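Local coordinates for protein group 3 allergen SMIPP-S Yv6023A04 (Sarcoptes scabiei type hominis, PDB 3H7O) that adopts the trypsin-like fold of S1 serine proteases but, as a scabies mite inactivated protease paralogue, probably lacks their proteolytic activity, at residues A[6-14]-A[103-111]. The protein carries 3 engineered substitutions. Sequence-based numbering, arbitrary orientation.
Sequences TDIKQVPWT and GLKSKPAKL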
ATOM      1  N   THR A   6       3.790   6.220  14.517  1.00 30.51           N
ATOM      2  CA  THR A   6       2.382   5.909  14.713  1.00 29.83           C
ATOM      3  C   THR A   6       2.250   4.485  15.248  1.00 29.43           C
ATOM      4  O   THR A   6       2.938   3.577  14.779  1.00 28.96           O
ATOM      5  CB  THR A   6       1.610   6.054  13.374  1.00 30.36           C
ATOM      6  OG1 THR A   6       1.785   7.385  12.866  1.00 29.71           O
ATOM      7  CG2 THR A   6       0.123   5.770  13.541  1.00 29.42           C
ATOM      8  N   ASP A   7       1.376   4.297  16.233  1.00 28.63           N
ATOM      9  CA  ASP A   7       1.096   2.961  16.751  1.00 29.02           C
ATOM     10  C   ASP A   7       0.202   2.184  15.785  1.00 28.35           C
ATOM     11  O   ASP A   7      -0.698   2.758  15.163  1.00 27.57           O
ATOM     12  CB  ASP A   7       0.459   3.027  18.138  1.00 29.13           C
ATOM     13  CG  ASP A   7       0.510   1.694  18.862  1.00 32.46           C
ATOM     14  OD1 ASP A   7       1.464   1.477  19.641  1.00 36.41           O
ATOM     15  OD2 ASP A   7      -0.389   0.855  18.642  1.00 32.11           O
ATOM     16  N   ILE A   8       0.453   0.883  15.671  1.00 26.27           N
ATOM     17  CA  ILE A   8      -0.321   0.025  14.769  1.00 26.74           C
ATOM     18  C   ILE A   8      -1.828   0.059  15.051  1.00 27.57           C
ATOM     19  O   ILE A   8      -2.640  -0.068  14.135  1.00 27.65           O
ATOM     20  CB  ILE A   8       0.241  -1.440  14.707  1.00 26.57           C
ATOM     21  CG1 ILE A   8      -0.446  -2.252  13.599  1.00 25.57           C
ATOM     22  CG2 ILE A   8       0.131  -2.145  16.060  1.00 25.76           C
ATOM     23  CD1 ILE A   8      -0.211  -1.715  12.183  1.00 25.52           C
ATOM     24  N   LYS A   9      -2.192   0.280  16.311  1.00 27.42           N
ATOM     25  CA  LYS A   9      -3.599   0.334  16.708  1.00 28.78           C
ATOM     26  C   LYS A   9      -4.372   1.517  16.104  1.00 28.57           C
ATOM     27  O   LYS A   9      -5.605   1.508  16.086  1.00 28.58           O
ATOM     28  CB  LYS A   9      -3.733   0.293  18.234  1.00 29.11           C
ATOM     29  CG  LYS A   9      -3.487  -1.106  18.805  1.00 32.23           C
ATOM     30  CD  LYS A   9      -3.871  -1.237  20.272  1.00 38.35           C
ATOM     31  CE  LYS A   9      -5.384  -1.099  20.515  1.00 41.94           C
ATOM     32  NZ  LYS A   9      -6.231  -2.036  19.732  1.00 40.77           N
ATOM     33  N   GLN A  10      -3.642   2.515  15.601  1.00 27.68           N
ATOM     34  CA  GLN A  10      -4.239   3.647  14.883  1.00 27.57           C
ATOM     35  C   GLN A  10      -4.599   3.283  13.446  1.00 26.27           C
ATOM     36  O   GLN A  10      -5.580   3.787  12.895  1.00 26.07           O
ATOM     37  CB  GLN A  10      -3.292   4.851  14.881  1.00 27.92           C
ATOM     38  CG  GLN A  10      -3.053   5.469  16.249  1.00 31.86           C
ATOM     39  CD  GLN A  10      -4.299   6.100  16.834  1.00 37.67           C
ATOM     40  OE1 GLN A  10      -4.862   5.597  17.808  1.00 42.22           O
ATOM     41  NE2 GLN A  10      -4.745   7.203  16.239  1.00 39.02           N
ATOM     42  N   VAL A  11      -3.787   2.414  12.844  1.00 25.73           N
ATOM     43  CA  VAL A  11      -3.964   1.995  11.454  1.00 25.88           C
ATOM     44  C   VAL A  11      -3.839   0.464  11.338  1.00 25.48           C
ATOM     45  O   VAL A  11      -2.964  -0.039  10.631  1.00 25.76           O
ATOM     46  CB  VAL A  11      -2.960   2.732  10.508  1.00 26.75           C
ATOM     47  CG1 VAL A  11      -3.367   4.193  10.334  1.00 27.97           C
ATOM     48  CG2 VAL A  11      -1.528   2.650  11.042  1.00 25.26           C
ATOM     49  N   PRO A  12      -4.731  -0.282  12.029  1.00 25.41           N
ATOM     50  CA  PRO A  12      -4.576  -1.732  12.221  1.00 25.51           C
ATOM     51  C   PRO A  12      -4.709  -2.594  10.961  1.00 26.05           C
ATOM     52  O   PRO A  12      -4.459  -3.802  11.017  1.00 26.47           O
ATOM     53  CB  PRO A  12      -5.688  -2.069  13.222  1.00 25.07           C
ATOM     54  CG  PRO A  12      -6.716  -1.032  13.001  1.00 24.06           C
ATOM     55  CD  PRO A  12      -5.964   0.218  12.673  1.00 24.11           C
ATOM     56  N   TRP A  13      -5.090  -1.974   9.848  1.00 27.10           N
ATOM     57  CA  TRP A  13      -5.147  -2.633   8.545  1.00 26.53           C
ATOM     58  C   TRP A  13      -3.790  -2.667   7.848  1.00 27.82           C
ATOM     59  O   TRP A  13      -3.641  -3.325   6.819  1.00 28.38           O
ATOM     60  CB  TRP A  13      -6.156  -1.906   7.647  1.00 26.75           C
ATOM     61  CG  TRP A  13      -6.007  -0.427   7.735  1.00 25.05           C
ATOM     62  CD1 TRP A  13      -5.088   0.346   7.087  1.00 27.45           C
ATOM     63  CD2 TRP A  13      -6.771   0.459   8.560  1.00 26.63           C
ATOM     64  NE1 TRP A  13      -5.242   1.663   7.444  1.00 27.12           N
ATOM     65  CE2 TRP A  13      -6.268   1.761   8.348  1.00 25.97           C
ATOM     66  CE3 TRP A  13      -7.834   0.278   9.457  1.00 26.97           C
ATOM     67  CZ2 TRP A  13      -6.796   2.882   8.993  1.00 27.90           C
ATOM     68  CZ3 TRP A  13      -8.359   1.395  10.101  1.00 26.27           C
ATOM     69  CH2 TRP A  13      -7.837   2.680   9.863  1.00 25.25           C
ATOM     70  N   THR A  14      -2.812  -1.944   8.396  1.00 27.46           N
ATOM     71  CA  THR A  14      -1.504  -1.802   7.761  1.00 26.67           C
ATOM     72  C   THR A  14      -0.671  -3.064   7.954  1.00 26.74           C
ATOM     73  O   THR A  14      -0.605  -3.619   9.058  1.00 26.36           O
ATOM     74  CB  THR A  14      -0.721  -0.579   8.319  1.00 26.94           C
ATOM     75  OG1 THR A  14      -1.564   0.582   8.311  1.00 26.70           O
ATOM     76  CG2 THR A  14       0.532  -0.292   7.489  1.00 25.84           C
ATOM     77  N   GLY A 103      -8.737  -7.904  15.879  1.00 32.63           N
ATOM     78  CA  GLY A 103      -9.632  -6.744  15.827  1.00 32.80           C
ATOM     79  C   GLY A 103      -9.090  -5.507  16.521  1.00 32.37           C
ATOM     80  O   GLY A 103      -9.818  -4.534  16.724  1.00 32.18           O
ATOM     81  N   LEU A 104      -7.805  -5.549  16.875  1.00 31.67           N
ATOM     82  CA  LEU A 104      -7.159  -4.499  17.657  1.00 30.64           C
ATOM     83  C   LEU A 104      -5.862  -4.032  16.982  1.00 29.90           C
ATOM     84  O   LEU A 104      -5.783  -2.912  16.471  1.00 29.37           O
ATOM     85  CB  LEU A 104      -6.887  -5.000  19.084  1.00 31.59           C
ATOM     86  CG  LEU A 104      -8.076  -5.524  19.903  1.00 33.41           C
ATOM     87  CD1 LEU A 104      -7.618  -6.374  21.094  1.00 37.34           C
ATOM     88  CD2 LEU A 104      -8.989  -4.389  20.366  1.00 37.07           C
ATOM     89  N   LYS A 105      -4.851  -4.895  16.978  1.00 29.56           N
ATOM     90  CA  LYS A 105      -3.602  -4.608  16.278  1.00 29.02           C
ATOM     91  C   LYS A 105      -3.723  -4.966  14.803  1.00 28.89           C
ATOM     92  O   LYS A 105      -2.964  -4.464  13.974  1.00 27.73           O
ATOM     93  CB  LYS A 105      -2.440  -5.377  16.904  1.00 29.39           C
ATOM     94  CG  LYS A 105      -2.041  -4.923  18.298  1.00 31.03           C
ATOM     95  CD  LYS A 105      -0.909  -5.798  18.818  1.00 32.33           C
ATOM     96  CE  LYS A 105      -0.226  -5.185  20.018  1.00 38.33           C
ATOM     97  NZ  LYS A 105       1.104  -5.817  20.241  1.00 38.00           N
ATOM     98  N   SER A 106      -4.677  -5.843  14.486  1.00 28.96           N
ATOM     99  CA  SER A 106      -4.934  -6.253  13.107  1.00 29.70           C
ATOM    100  C   SER A 106      -6.431  -6.307  12.826  1.00 30.19           C
ATOM    101  O   SER A 106      -7.183  -7.034  13.485  1.00 30.12           O
ATOM    102  CB  SER A 106      -4.261  -7.594  12.793  1.00 28.87           C
ATOM    103  OG  SER A 106      -4.614  -8.577  13.753  1.00 30.37           O
ATOM    104  N   LYS A 107      -6.854  -5.516  11.847  1.00 30.23           N
ATOM    105  CA  LYS A 107      -8.266  -5.309  11.558  1.00 31.22           C
ATOM    106  C   LYS A 107      -8.387  -4.998  10.072  1.00 30.70           C
ATOM    107  O   LYS A 107      -7.548  -4.289   9.529  1.00 31.70           O
ATOM    108  CB  LYS A 107      -8.794  -4.140  12.399  1.00 31.16           C
ATOM    109  CG  LYS A 107     -10.301  -3.996  12.444  1.00 35.02           C
ATOM    110  CD  LYS A 107     -10.715  -2.781  13.260  1.00 37.12           C
ATOM    111  CE  LYS A 107     -12.187  -2.469  13.058  1.00 39.75           C
ATOM    112  NZ  LYS A 107     -12.708  -1.526  14.081  1.00 44.33           N
ATOM    113  N   PRO A 108      -9.423  -5.528   9.400  1.00 30.35           N
ATOM    114  CA  PRO A 108      -9.546  -5.206   7.984  1.00 29.84           C
ATOM    115  C   PRO A 108      -9.983  -3.760   7.761  1.00 29.18           C
ATOM    116  O   PRO A 108     -10.709  -3.195   8.581  1.00 26.64           O
ATOM    117  CB  PRO A 108     -10.637  -6.169   7.492  1.00 30.53           C
ATOM    118  CG  PRO A 108     -10.801  -7.183   8.580  1.00 31.54           C
ATOM    119  CD  PRO A 108     -10.465  -6.472   9.838  1.00 30.03           C
ATOM    120  N   ALA A 109      -9.524  -3.170   6.661  1.00 28.67           N
ATOM    121  CA  ALA A 109      -9.997  -1.859   6.235  1.00 30.43           C
ATOM    122  C   ALA A 109     -11.352  -2.019   5.548  1.00 31.33           C
ATOM    123  O   ALA A 109     -11.658  -3.082   5.001  1.00 33.03           O
ATOM    124  CB  ALA A 109      -8.993  -1.205   5.291  1.00 30.21           C
ATOM    125  N   LYS A 110     -12.163  -0.971   5.585  1.00 30.46           N
ATOM    126  CA  LYS A 110     -13.438  -0.976   4.875  1.00 31.54           C
ATOM    127  C   LYS A 110     -13.219  -0.554   3.427  1.00 31.55           C
ATOM    128  O   LYS A 110     -12.368   0.285   3.137  1.00 32.55           O
ATOM    129  CB  LYS A 110     -14.451  -0.059   5.564  1.00 31.84           C
ATOM    130  CG  LYS A 110     -15.003  -0.612   6.874  1.00 33.39           C
ATOM    131  N   LEU A 111     -13.983  -1.149   2.518  1.00 32.12           N
ATOM    132  CA  LEU A 111     -13.882  -0.822   1.099  1.00 31.85           C
ATOM    133  C   LEU A 111     -14.777   0.355   0.720  1.00 31.91           C
ATOM    134  O   LEU A 111     -15.870   0.504   1.266  1.00 32.06           O
ATOM    135  CB  LEU A 111     -14.207  -2.046   0.240  1.00 31.83           C
ATOM    136  CG  LEU A 111     -13.121  -3.124   0.161  1.00 31.35           C
ATOM    137  CD1 LEU A 111     -13.672  -4.389  -0.484  1.00 34.98           C
ATOM    138  CD2 LEU A 111     -11.884  -2.621  -0.589  1.00 34.41           C
TER
HETATM  139  O   HOH W   1      -7.283  -0.635  16.540  1.00 30.80           O
HETATM  140  O   HOH W   2      -1.634  -5.113  11.276  1.00 26.55           O
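The ring of Pro12 is laid against the chain 104-107, with the first part of the Lys107 side chain running alongside it in the same direction; Pro12 CG lies 3.8 Å from Lys107 CB. Its neighbouring ring carbon, Pro12 CB, sits 3.4 Å from Leu104 O. A compact, rigid proline fits here, where the backbones close to 4.6 Å between Pro12 CA and Ser106 CA. Its carbonyl faces the same chain: Lys107 N donates to Pro12 O at 3.1 Å with an N-H...O angle of 153°, approaching from above the carbonyl plane (66° out of it), while the CA-H of Ser106 points at the same oxygen.

Val11 to Thr14 form a type I beta turn, whose middle residues, Pro12 and Trp13, present Pro12 O and Trp13 CB to residues 106-109. Trp13 CG stands between the backbone N and carbonyl carbon (chi1 44°), which folds one ring face back over Val11 CA and Pro12 CD and leaves Trp13 CB 3.8 Å from Ala109 CB, a methyl small enough to lie obliquely beside the ring. The far end of the indole leads away to Pro186 and Val188 of strand 186-189, where a large buried ring fits. In this trypsin-like fold of two beta barrels, residues 103-111 belong to the connection from strand 91-95 of one barrel to strand 123-128 of the other, and residues 6-14 lead into strand 14-19.

At the other end, the Ile8 and Lys105 side chains cross at about a right angle, Ile8 CG2 4.2 Å from Lys105 CG. Ile8 CG1, anti to the backbone N, lies 3.4 Å from Lys105 O. Lys9 bends at chi3 and chi4 to run beside Leu104; Lys9 NZ comes 3.1 Å from Leu104 CB, a close approach to an aliphatic carbon, not a bond. One water donates to both Lys9 O and Leu104 O. Ser106 OG is hydrogen-bonded to Glu58 OE2.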